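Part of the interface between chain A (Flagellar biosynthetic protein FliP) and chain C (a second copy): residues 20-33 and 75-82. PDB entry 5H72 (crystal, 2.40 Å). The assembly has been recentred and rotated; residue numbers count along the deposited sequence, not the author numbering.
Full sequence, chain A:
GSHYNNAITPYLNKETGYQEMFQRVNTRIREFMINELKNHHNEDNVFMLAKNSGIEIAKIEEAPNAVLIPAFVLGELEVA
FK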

# COMPACT_ATOMS: atom_id res chain seq x y z
N GLU A 20 17.24 9.85 -4.78
CA GLU A 20 17.95 8.63 -5.15
C GLU A 20 17.41 7.46 -4.35
O GLU A 20 17.30 6.33 -4.84
CB GLU A 20 19.46 8.79 -4.93
CG GLU A 20 20.20 7.50 -4.55
CD GLU A 20 20.39 6.53 -5.72
OE1 GLU A 20 19.71 6.70 -6.76
OE2 GLU A 20 21.23 5.61 -5.60
N MET A 21 17.07 7.75 -3.10
CA MET A 21 16.54 6.76 -2.19
C MET A 21 15.15 6.30 -2.66
O MET A 21 14.85 5.10 -2.66
CB MET A 21 16.49 7.34 -0.78
CG MET A 21 16.07 6.36 0.27
SD MET A 21 14.42 6.75 0.87
CE MET A 21 14.77 8.07 2.03
N PHE A 22 14.32 7.24 -3.08
CA PHE A 22 12.99 6.90 -3.57
C PHE A 22 13.09 6.25 -4.95
O PHE A 22 12.23 5.46 -5.33
CB PHE A 22 12.09 8.13 -3.61
CG PHE A 22 11.41 8.41 -2.30
CD1 PHE A 22 10.49 7.51 -1.79
CD2 PHE A 22 11.69 9.56 -1.59
CE1 PHE A 22 9.86 7.75 -0.58
CE2 PHE A 22 11.06 9.81 -0.38
CZ PHE A 22 10.14 8.90 0.13
N GLN A 23 14.14 6.58 -5.69
CA GLN A 23 14.42 5.93 -6.96
C GLN A 23 14.77 4.45 -6.76
O GLN A 23 14.38 3.59 -7.55
CB GLN A 23 15.56 6.65 -7.69
CG GLN A 23 15.09 7.58 -8.80
CD GLN A 23 14.58 6.82 -10.02
OE1 GLN A 23 13.40 6.44 -10.09
NE2 GLN A 23 15.46 6.60 -10.99
N ARG A 24 15.50 4.17 -5.70
CA ARG A 24 15.79 2.79 -5.34
C ARG A 24 14.50 2.05 -5.01
O ARG A 24 14.31 0.91 -5.44
CB ARG A 24 16.74 2.73 -4.15
CG ARG A 24 18.13 3.28 -4.42
CD ARG A 24 18.94 2.36 -5.30
NE ARG A 24 20.35 2.42 -4.94
CZ ARG A 24 21.11 1.36 -4.72
NH1 ARG A 24 20.60 0.14 -4.84
NH2 ARG A 24 22.39 1.51 -4.40
N VAL A 25 13.61 2.71 -4.25
CA VAL A 25 12.36 2.09 -3.84
C VAL A 25 11.42 1.94 -5.03
O VAL A 25 10.70 0.95 -5.13
CB VAL A 25 11.68 2.89 -2.69
CG1 VAL A 25 10.28 2.36 -2.41
CG2 VAL A 25 12.53 2.83 -1.43
N ASN A 26 11.45 2.90 -5.95
CA ASN A 26 10.66 2.79 -7.19
C ASN A 26 11.12 1.58 -8.02
O ASN A 26 10.29 0.81 -8.51
CB ASN A 26 10.76 4.08 -8.01
CG ASN A 26 10.00 4.01 -9.34
OD1 ASN A 26 8.77 3.97 -9.37
ND2 ASN A 26 10.74 4.00 -10.45
N THR A 27 12.43 1.42 -8.15
CA THR A 27 12.99 0.32 -8.92
C THR A 27 12.60 -1.01 -8.30
O THR A 27 12.17 -1.93 -9.00
CB THR A 27 14.53 0.42 -9.02
OG1 THR A 27 14.88 1.64 -9.70
CG2 THR A 27 15.09 -0.75 -9.79
N ARG A 28 12.72 -1.11 -6.98
CA ARG A 28 12.36 -2.34 -6.27
C ARG A 28 10.89 -2.70 -6.50
O ARG A 28 10.56 -3.84 -6.77
CB ARG A 28 12.65 -2.19 -4.78
CG ARG A 28 12.22 -3.36 -3.92
CD ARG A 28 13.28 -4.46 -3.82
NE ARG A 28 13.53 -5.15 -5.09
CZ ARG A 28 12.88 -6.24 -5.50
NH1 ARG A 28 11.92 -6.76 -4.75
NH2 ARG A 28 13.20 -6.81 -6.65
N ILE A 29 10.02 -1.71 -6.42
CA ILE A 29 8.59 -1.94 -6.57
C ILE A 29 8.25 -2.32 -8.01
O ILE A 29 7.46 -3.23 -8.24
CB ILE A 29 7.77 -0.71 -6.14
CG1 ILE A 29 7.98 -0.48 -4.64
CG2 ILE A 29 6.30 -0.91 -6.42
CD1 ILE A 29 7.38 0.81 -4.13
N ARG A 30 8.87 -1.66 -8.99
CA ARG A 30 8.70 -2.05 -10.39
C ARG A 30 9.12 -3.50 -10.60
O ARG A 30 8.40 -4.27 -11.23
CB ARG A 30 9.51 -1.15 -11.32
CG ARG A 30 8.89 0.22 -11.54
CD ARG A 30 9.69 1.02 -12.56
NE ARG A 30 9.71 0.38 -13.87
CZ ARG A 30 8.77 0.55 -14.79
NH1 ARG A 30 7.72 1.33 -14.55
NH2 ARG A 30 8.86 -0.06 -15.97
N GLU A 31 10.27 -3.86 -10.04
CA GLU A 31 10.81 -5.22 -10.20
C GLU A 31 9.89 -6.30 -9.62
O GLU A 31 9.74 -7.35 -10.23
CB GLU A 31 12.21 -5.32 -9.55
CG GLU A 31 13.33 -4.68 -10.37
CD GLU A 31 14.72 -4.81 -9.71
OE1 GLU A 31 14.81 -5.35 -8.58
OE2 GLU A 31 15.72 -4.36 -10.33
N PHE A 32 9.26 -6.06 -8.47
CA PHE A 32 8.40 -7.11 -7.93
C PHE A 32 7.02 -7.09 -8.60
O PHE A 32 6.40 -8.14 -8.73
CB PHE A 32 8.33 -7.07 -6.37
CG PHE A 32 7.33 -6.11 -5.76
CD1 PHE A 32 5.96 -6.27 -5.92
CD2 PHE A 32 7.78 -5.10 -4.91
CE1 PHE A 32 5.06 -5.40 -5.33
CE2 PHE A 32 6.88 -4.23 -4.30
CZ PHE A 32 5.52 -4.38 -4.52
N MET A 33 6.56 -5.93 -9.06
CA MET A 33 5.33 -5.90 -9.85
C MET A 33 5.54 -6.70 -11.13
O MET A 33 4.74 -7.58 -11.47
CB MET A 33 4.91 -4.46 -10.17
CG MET A 33 4.36 -3.71 -8.97
SD MET A 33 3.54 -2.15 -9.37
CE MET A 33 4.85 -1.24 -10.19
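Chain C 75-82: GELEVAFK

What holds the two chains together most firmly? A salt bridge does, between R28(A) and E76(C): NH1 of R28(A) donates a nearly straight hydrogen bond to OE1 of E76(C) at 2.8 Å, and the carboxylate oxygen lies at the edge of the guanidinium, near its plane, where the N-H bonds point. The CA-to-CB bond of E76(C) runs sideways to chain A, but with chi1 and chi2 both m the end of the side chain comes nearer and reaches the arginine. The same guanidinium is steadied from its own helix, since NH2 of R28(A) donates to OE1 of E31(A) at 2.9 Å in a second salt bridge. One arginine thus joins an acid of each chain.

How does the end of the chain C helix meet chain A? Through the carbonyl of A80(C), the last residue of helix 75-80. NH1 of R24(A) lies 3.1 Å from O of A80(C), but the hydrogen-bond angle of 120° makes this a weak bond. A water adds a second link, donating to O of R24(A) at 2.9 Å and to O of A80(C) at 3.2 Å, so that two backbone carbonyls, which cannot bond to each other directly, share one bridging molecule. Beyond A80(C) the chain leaves the helix: F81(C), at phi/psi -108/19, is the first residue outside helical geometry, and its CA lies over one face of the R24(A) guanidinium.

How do the backbones lie on each other? Chain A is helical throughout 20-33, and the chain C helix crosses it at 112°, somewhat past perpendicular, with the axes 9.3 Å apart at closest approach. The nearest pair of CA atoms, those of R28(A) and A80(C), is 5.3 Å apart. Here CB of R28(A) packs 3.7 Å from CB of A80(C), a methyl small enough to fit this close approach. Farther along the arginine, CG1 of V79(C) sits over one face of the guanidinium, 3.4 Å from NE of R28(A).

What fills the apolar part of the contact? Mainly the F81(C) ring. Its CA-to-CB bond points away from chain A, yet the ring end comes nearer and meets three residues of the chain A helix: CZ of F81(C) is 3.6 Å from CG of M21(A) and 3.8 Å from CG2 of V25(A), while CE1 of F81(C) is 3.6 Å from CB of R24(A). L77(C) adds a looser touch, its CD2 4.5 Å from CG2 of V25(A). In all, the two stretches bury 485 Å², both sides summed.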

# COMPACT_ATOMS: atom_id res chain seq x y z
N GLY C 75 12.54 -6.60 4.29
CA GLY C 75 13.12 -7.37 3.21
C GLY C 75 13.23 -6.56 1.94
O GLY C 75 14.29 -6.48 1.34
N GLU C 76 12.12 -5.94 1.53
CA GLU C 76 12.13 -5.09 0.34
C GLU C 76 13.13 -3.95 0.45
O GLU C 76 13.76 -3.59 -0.53
CB GLU C 76 10.74 -4.52 0.06
CG GLU C 76 9.69 -5.58 -0.28
CD GLU C 76 10.08 -6.44 -1.47
OE1 GLU C 76 10.75 -5.93 -2.39
OE2 GLU C 76 9.72 -7.64 -1.48
N LEU C 77 13.27 -3.38 1.65
CA LEU C 77 14.20 -2.28 1.85
C LEU C 77 15.65 -2.74 1.70
O LEU C 77 16.46 -2.09 1.04
CB LEU C 77 13.97 -1.64 3.22
CG LEU C 77 12.69 -0.81 3.28
CD1 LEU C 77 12.44 -0.22 4.67
CD2 LEU C 77 12.74 0.29 2.22
N GLU C 78 15.97 -3.88 2.31
CA GLU C 78 17.29 -4.49 2.20
C GLU C 78 17.65 -4.82 0.75
O GLU C 78 18.78 -4.63 0.33
CB GLU C 78 17.36 -5.75 3.07
CG GLU C 78 17.19 -5.48 4.55
CD GLU C 78 16.77 -6.73 5.33
OE1 GLU C 78 16.69 -7.82 4.71
OE2 GLU C 78 16.52 -6.64 6.56
N VAL C 79 16.69 -5.33 -0.02
CA VAL C 79 16.95 -5.59 -1.43
C VAL C 79 17.10 -4.26 -2.18
O VAL C 79 18.01 -4.10 -2.98
CB VAL C 79 15.83 -6.42 -2.10
CG1 VAL C 79 16.17 -6.66 -3.58
CG2 VAL C 79 15.64 -7.74 -1.38
N ALA C 80 16.21 -3.32 -1.90
CA ALA C 80 16.20 -2.05 -2.63
C ALA C 80 17.51 -1.28 -2.45
O ALA C 80 17.95 -0.59 -3.36
CB ALA C 80 15.02 -1.19 -2.18
N PHE C 81 18.13 -1.41 -1.29
CA PHE C 81 19.30 -0.61 -0.95
C PHE C 81 20.61 -1.40 -0.97
O PHE C 81 21.60 -0.97 -0.40
CB PHE C 81 19.10 0.04 0.42
CG PHE C 81 17.94 1.01 0.46
CD1 PHE C 81 17.78 1.97 -0.54
CD2 PHE C 81 17.00 0.96 1.48
CE1 PHE C 81 16.72 2.86 -0.51
CE2 PHE C 81 15.93 1.87 1.52
CZ PHE C 81 15.79 2.81 0.51
N LYS C 82 20.61 -2.55 -1.63
CA LYS C 82 21.83 -3.33 -1.76
C LYS C 82 22.73 -2.81 -2.87
O LYS C 82 23.94 -3.07 -2.86
CB LYS C 82 21.51 -4.81 -2.01
CG LYS C 82 21.72 -5.67 -0.78
CD LYS C 82 22.21 -7.08 -1.12
CE LYS C 82 22.50 -7.87 0.15
NZ LYS C 82 22.70 -9.33 -0.11
O HOH W 1 16.35 -1.02 -6.07